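Local coordinates for amyloid-like protein 1 (PDB 3PMR) that probably binds heparin through its E2 domain, dimerises in a mode shared with the amyloid precursor protein, and is linked to cell adhesion, at residues 26-30 with 96-100; 143-148 with 172-176. One frame throughout, in Å; residues are numbered along the deposited sequence.

Contact 1 (26-30 with 96-100); sequences EHEGF and HATRV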
# COMPACT_ATOMS: atom_id res chain seq x y z
N GLU B 26 10.47 -4.42 -11.91
CA GLU B 26 9.07 -4.06 -12.06
C GLU B 26 8.58 -3.40 -10.78
O GLU B 26 7.87 -2.39 -10.81
CB GLU B 26 8.24 -5.31 -12.36
CG GLU B 26 6.72 -5.17 -12.18
CD GLU B 26 6.13 -3.97 -12.93
OE1 GLU B 26 6.75 -3.52 -13.92
OE2 GLU B 26 5.03 -3.51 -12.53
N HIS B 27 8.97 -3.98 -9.65
CA HIS B 27 8.58 -3.47 -8.35
C HIS B 27 9.04 -2.03 -8.11
O HIS B 27 8.22 -1.17 -7.81
CB HIS B 27 9.11 -4.36 -7.23
CG HIS B 27 8.70 -3.92 -5.86
ND1 HIS B 27 7.38 -3.79 -5.48
CD2 HIS B 27 9.44 -3.57 -4.78
CE1 HIS B 27 7.33 -3.37 -4.22
NE2 HIS B 27 8.56 -3.23 -3.78
N GLU B 28 10.33 -1.76 -8.24
CA GLU B 28 10.77 -0.39 -8.00
C GLU B 28 10.20 0.55 -9.07
O GLU B 28 9.80 1.67 -8.76
CB GLU B 28 12.30 -0.32 -8.00
N GLY B 29 10.13 0.09 -10.33
CA GLY B 29 9.56 0.91 -11.39
C GLY B 29 8.13 1.31 -11.03
O GLY B 29 7.73 2.47 -11.20
N PHE B 30 7.37 0.36 -10.50
CA PHE B 30 5.98 0.59 -10.09
C PHE B 30 5.89 1.62 -8.96
O PHE B 30 5.09 2.56 -9.03
CB PHE B 30 5.37 -0.74 -9.61
CG PHE B 30 4.01 -0.60 -8.98
CD1 PHE B 30 2.92 -0.17 -9.73
CD2 PHE B 30 3.82 -0.92 -7.64
CE1 PHE B 30 1.66 -0.07 -9.16
CE2 PHE B 30 2.55 -0.82 -7.06
CZ PHE B 30 1.47 -0.39 -7.82
N HIS B 96 0.63 -3.23 -13.28
CA HIS B 96 1.51 -3.93 -12.36
C HIS B 96 1.04 -5.35 -12.05
O HIS B 96 1.83 -6.28 -12.05
CB HIS B 96 1.63 -3.14 -11.05
CG HIS B 96 2.54 -3.78 -10.05
ND1 HIS B 96 3.89 -3.99 -10.28
CD2 HIS B 96 2.31 -4.21 -8.78
CE1 HIS B 96 4.44 -4.52 -9.21
NE2 HIS B 96 3.51 -4.66 -8.28
N ALA B 97 -0.25 -5.52 -11.77
CA ALA B 97 -0.76 -6.85 -11.46
C ALA B 97 -0.53 -7.79 -12.64
O ALA B 97 -0.13 -8.94 -12.46
CB ALA B 97 -2.25 -6.79 -11.11
N THR B 98 -0.78 -7.30 -13.85
CA THR B 98 -0.59 -8.10 -15.06
C THR B 98 0.84 -8.58 -15.23
O THR B 98 1.07 -9.72 -15.63
CB THR B 98 -0.98 -7.30 -16.33
OG1 THR B 98 -2.39 -7.10 -16.34
CG2 THR B 98 -0.57 -8.05 -17.58
N ARG B 99 1.81 -7.71 -14.94
CA ARG B 99 3.23 -8.05 -15.07
C ARG B 99 3.71 -8.99 -13.98
O ARG B 99 4.56 -9.84 -14.22
CB ARG B 99 4.07 -6.79 -15.06
CG ARG B 99 3.89 -5.92 -16.31
CD ARG B 99 4.71 -4.64 -16.19
NE ARG B 99 4.50 -3.74 -17.32
CZ ARG B 99 4.96 -2.50 -17.37
NH1 ARG B 99 5.65 -1.99 -16.35
NH2 ARG B 99 4.73 -1.75 -18.45
N VAL B 100 3.19 -8.83 -12.77
CA VAL B 100 3.58 -9.70 -11.67
C VAL B 100 3.15 -11.12 -12.02
O VAL B 100 3.92 -12.07 -11.91
CB VAL B 100 2.88 -9.26 -10.38
CG1 VAL B 100 3.13 -10.27 -9.26
CG2 VAL B 100 3.40 -7.88 -9.97
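In the antiparallel coiled coil that helix 26-56 and helix 64-119 build in the E2 domain, the first turn of the earlier helix is pinned by His96, whose ring stacks on Phe30 and bonds at its edge to Glu26. The axes of the two short segments run antiparallel, 10.9 Å from each other, wide enough for an aromatic pair to fill the interval. The rings of Phe30 and His96 form a face-to-face stack with centroids 3.9 Å apart and planes only 6° from parallel. The overlap is slightly slipped: CG of His96 sits over the middle of the phenyl ring, whereas Phe30 CG falls toward the rim of the imidazole. His96 CB joins in as a CH-pi donor over the phenyl face, 3.5 Å from Phe30 CD1. The other face of the imidazole rests on CG2 of Val100, one turn further along the same helix, so the ring is clamped from both sides.

Its rotation is fixed at the edge. His96 ND1 donates to Glu26 OE2 over 2.6 Å, almost straight at 176° and in the ring plane, meeting the anti lone pair of the oxygen. The glutamate gets there by folding at chi2 (52°), which turns the carboxylate toward His96. Its other oxygen, OE1, makes a salt bridge with NH1 of Arg99 at 3.1 Å; the donor arrives on the syn side, with the carboxylate nearly perpendicular to the guanidinium. One carboxylate thus ties together two residues of the opposite helix, His96 and Arg99. The bond needs a proton on ND1, which a neutral ring can also carry; the carboxylate would be expected to favour the doubly protonated form, an effect Arg99 probably tempers.

Contact 2 (143-148 with 172-176); sequences EQRHTL and HLQVI. With PO4 (phosphate ion), chain F.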
# COMPACT_ATOMS: atom_id res chain seq x y z
N GLU B 143 3.43 -18.85 -6.62
CA GLU B 143 2.09 -18.69 -7.19
C GLU B 143 0.99 -18.88 -6.14
O GLU B 143 -0.05 -18.22 -6.16
CB GLU B 143 1.89 -19.69 -8.34
CG GLU B 143 0.46 -19.74 -8.89
CD GLU B 143 0.40 -20.40 -10.27
OE1 GLU B 143 1.44 -20.94 -10.70
OE2 GLU B 143 -0.68 -20.38 -10.90
N GLN B 144 1.24 -19.79 -5.22
CA GLN B 144 0.30 -20.07 -4.15
C GLN B 144 0.21 -18.86 -3.23
O GLN B 144 -0.87 -18.39 -2.89
CB GLN B 144 0.74 -21.29 -3.35
CG GLN B 144 -0.17 -21.58 -2.19
CD GLN B 144 0.26 -22.79 -1.42
OE1 GLN B 144 1.16 -22.73 -0.59
NE2 GLN B 144 -0.37 -23.92 -1.72
N ARG B 145 1.37 -18.34 -2.83
CA ARG B 145 1.42 -17.18 -1.95
C ARG B 145 0.78 -15.98 -2.62
O ARG B 145 0.13 -15.16 -1.97
CB ARG B 145 2.87 -16.87 -1.56
CG ARG B 145 3.43 -17.84 -0.51
CD ARG B 145 4.93 -17.68 -0.30
NE ARG B 145 5.29 -16.33 0.14
CZ ARG B 145 4.98 -15.81 1.32
NH1 ARG B 145 4.30 -16.53 2.21
NH2 ARG B 145 5.37 -14.58 1.63
N HIS B 146 0.94 -15.88 -3.93
CA HIS B 146 0.36 -14.76 -4.66
C HIS B 146 -1.15 -14.83 -4.58
O HIS B 146 -1.82 -13.82 -4.35
CB HIS B 146 0.83 -14.77 -6.11
CG HIS B 146 0.31 -13.62 -6.90
ND1 HIS B 146 -0.90 -13.64 -7.55
CD2 HIS B 146 0.82 -12.38 -7.10
CE1 HIS B 146 -1.12 -12.47 -8.11
NE2 HIS B 146 -0.09 -11.68 -7.85
N THR B 147 -1.70 -16.02 -4.78
CA THR B 147 -3.13 -16.22 -4.72
C THR B 147 -3.65 -15.89 -3.32
O THR B 147 -4.62 -15.17 -3.17
CB THR B 147 -3.49 -17.67 -5.06
OG1 THR B 147 -3.03 -17.97 -6.38
CG2 THR B 147 -4.98 -17.89 -4.96
N LEU B 148 -2.98 -16.43 -2.30
CA LEU B 148 -3.38 -16.20 -0.91
C LEU B 148 -3.30 -14.73 -0.53
O LEU B 148 -4.22 -14.19 0.11
CB LEU B 148 -2.50 -17.03 0.04
CG LEU B 148 -2.58 -18.56 -0.04
CD1 LEU B 148 -1.36 -19.18 0.60
CD2 LEU B 148 -3.85 -19.05 0.65
N HIS B 172 -8.14 -22.27 -7.71
CA HIS B 172 -6.77 -22.01 -8.12
C HIS B 172 -5.79 -22.80 -7.25
O HIS B 172 -4.82 -23.35 -7.74
CB HIS B 172 -6.46 -20.52 -8.03
CG HIS B 172 -5.18 -20.13 -8.70
ND1 HIS B 172 -4.81 -18.82 -8.89
CD2 HIS B 172 -4.19 -20.89 -9.23
CE1 HIS B 172 -3.64 -18.78 -9.52
NE2 HIS B 172 -3.25 -20.02 -9.73
N LEU B 173 -6.05 -22.86 -5.95
CA LEU B 173 -5.18 -23.62 -5.06
C LEU B 173 -5.21 -25.11 -5.43
O LEU B 173 -4.21 -25.79 -5.31
CB LEU B 173 -5.57 -23.41 -3.59
CG LEU B 173 -5.21 -22.02 -3.08
CD1 LEU B 173 -5.67 -21.87 -1.64
CD2 LEU B 173 -3.70 -21.81 -3.17
N GLN B 174 -6.36 -25.60 -5.90
CA GLN B 174 -6.44 -27.01 -6.30
C GLN B 174 -5.67 -27.24 -7.61
O GLN B 174 -5.17 -28.33 -7.86
CB GLN B 174 -7.89 -27.45 -6.51
CG GLN B 174 -8.78 -27.39 -5.28
CD GLN B 174 -10.19 -27.89 -5.56
OE1 GLN B 174 -10.79 -27.56 -6.59
NE2 GLN B 174 -10.73 -28.69 -4.66
N VAL B 175 -5.60 -26.21 -8.46
CA VAL B 175 -4.88 -26.32 -9.74
C VAL B 175 -3.39 -26.41 -9.45
O VAL B 175 -2.66 -27.17 -10.08
CB VAL B 175 -5.17 -25.10 -10.67
CG1 VAL B 175 -4.21 -25.11 -11.86
CG2 VAL B 175 -6.59 -25.16 -11.19
N ILE B 176 -2.93 -25.64 -8.47
CA ILE B 176 -1.54 -25.63 -8.08
C ILE B 176 -1.16 -26.96 -7.45
O ILE B 176 -0.09 -27.50 -7.70
CB ILE B 176 -1.27 -24.53 -7.06
CG1 ILE B 176 -1.43 -23.17 -7.71
CG2 ILE B 176 0.11 -24.70 -6.45
CD1 ILE B 176 -1.26 -22.03 -6.75
P PO4 F . 6.93 -13.86 -2.02
O1 PO4 F . 5.52 -14.32 -2.04
O2 PO4 F . 7.81 -14.90 -2.61
O3 PO4 F . 7.05 -12.60 -2.80
O4 PO4 F . 7.34 -13.60 -0.61
O HOH W 1 -2.18 -25.40 -3.27
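Thr147 lays its hydroxyl over one face of the His172 ring, OG1 standing 3.1 Å above the plane toward the rim. That oxygen is itself tied back to its own helix, donating to Glu143 O, which also accepts from Thr147 N; the two donors reach the carbonyl from opposite faces of its plane. The edge of the imidazole is used as well: His172 NE2 donates to Glu143 OE2 at 2.8 Å, in the ring plane, on the anti side of the oxygen and 18° out of the carboxylate plane. Ring and carboxylate stand 75° apart. Glu143 reaches this far because its chain is extended beyond CG (chi2 163°), and its carboxylate also makes salt bridges with Arg108 and Arg179.

Beneath this polar layer, Ile176 pushes CD1 against the backbone of the facing helix, 3.6 Å from Gln144 CA, and also touches Glu143 CG. Leu173 spreads its methyls, CD2 against Gln144 CG at 3.7 Å and CD1 across Leu148 CD2. A water accepts from Gln144 NE2 and donates to Leu173 O, bridging the antiparallel helices. On another side of helix 126-157, Arg145 holds a phosphate, probably from the crystallisation liquor, through NE and NH2. With His172 replaced by an alanine, Glu143 OE2 would probably lose its imidazole donor and a gap would open beside the Thr147 hydroxyl. With two arginines and a histidine gathered around it, the buried Glu143 carboxylate is likely to stay negatively charged, although the carboxylate of Glu140 close by works against this.

In the fold
Helix 64-119 connects the two contacts: it supplies 96-100 to contact 1, and its later turns pack against the helix 126-157 of contact 2. The centres lie about 19 Å apart, yet the two contacts meet where Val100 CG1 comes within 3.8 Å of His146 NE2. Contact 1 pairs helices 26-56 and 64-119, and contact 2 the next two, 126-157 and 159-187: successive antiparallel pairs of the elongated E2 fold. Contact 2 alone of the two meets the second subunit: Arg145 forms a salt bridge with Glu39 of that chain, and Leu148 and Leu173 pack on its Ile45 and Met49. The phosphate shows that Arg145 and Arg149 can hold an anion, consistent with heparin binding without establishing it.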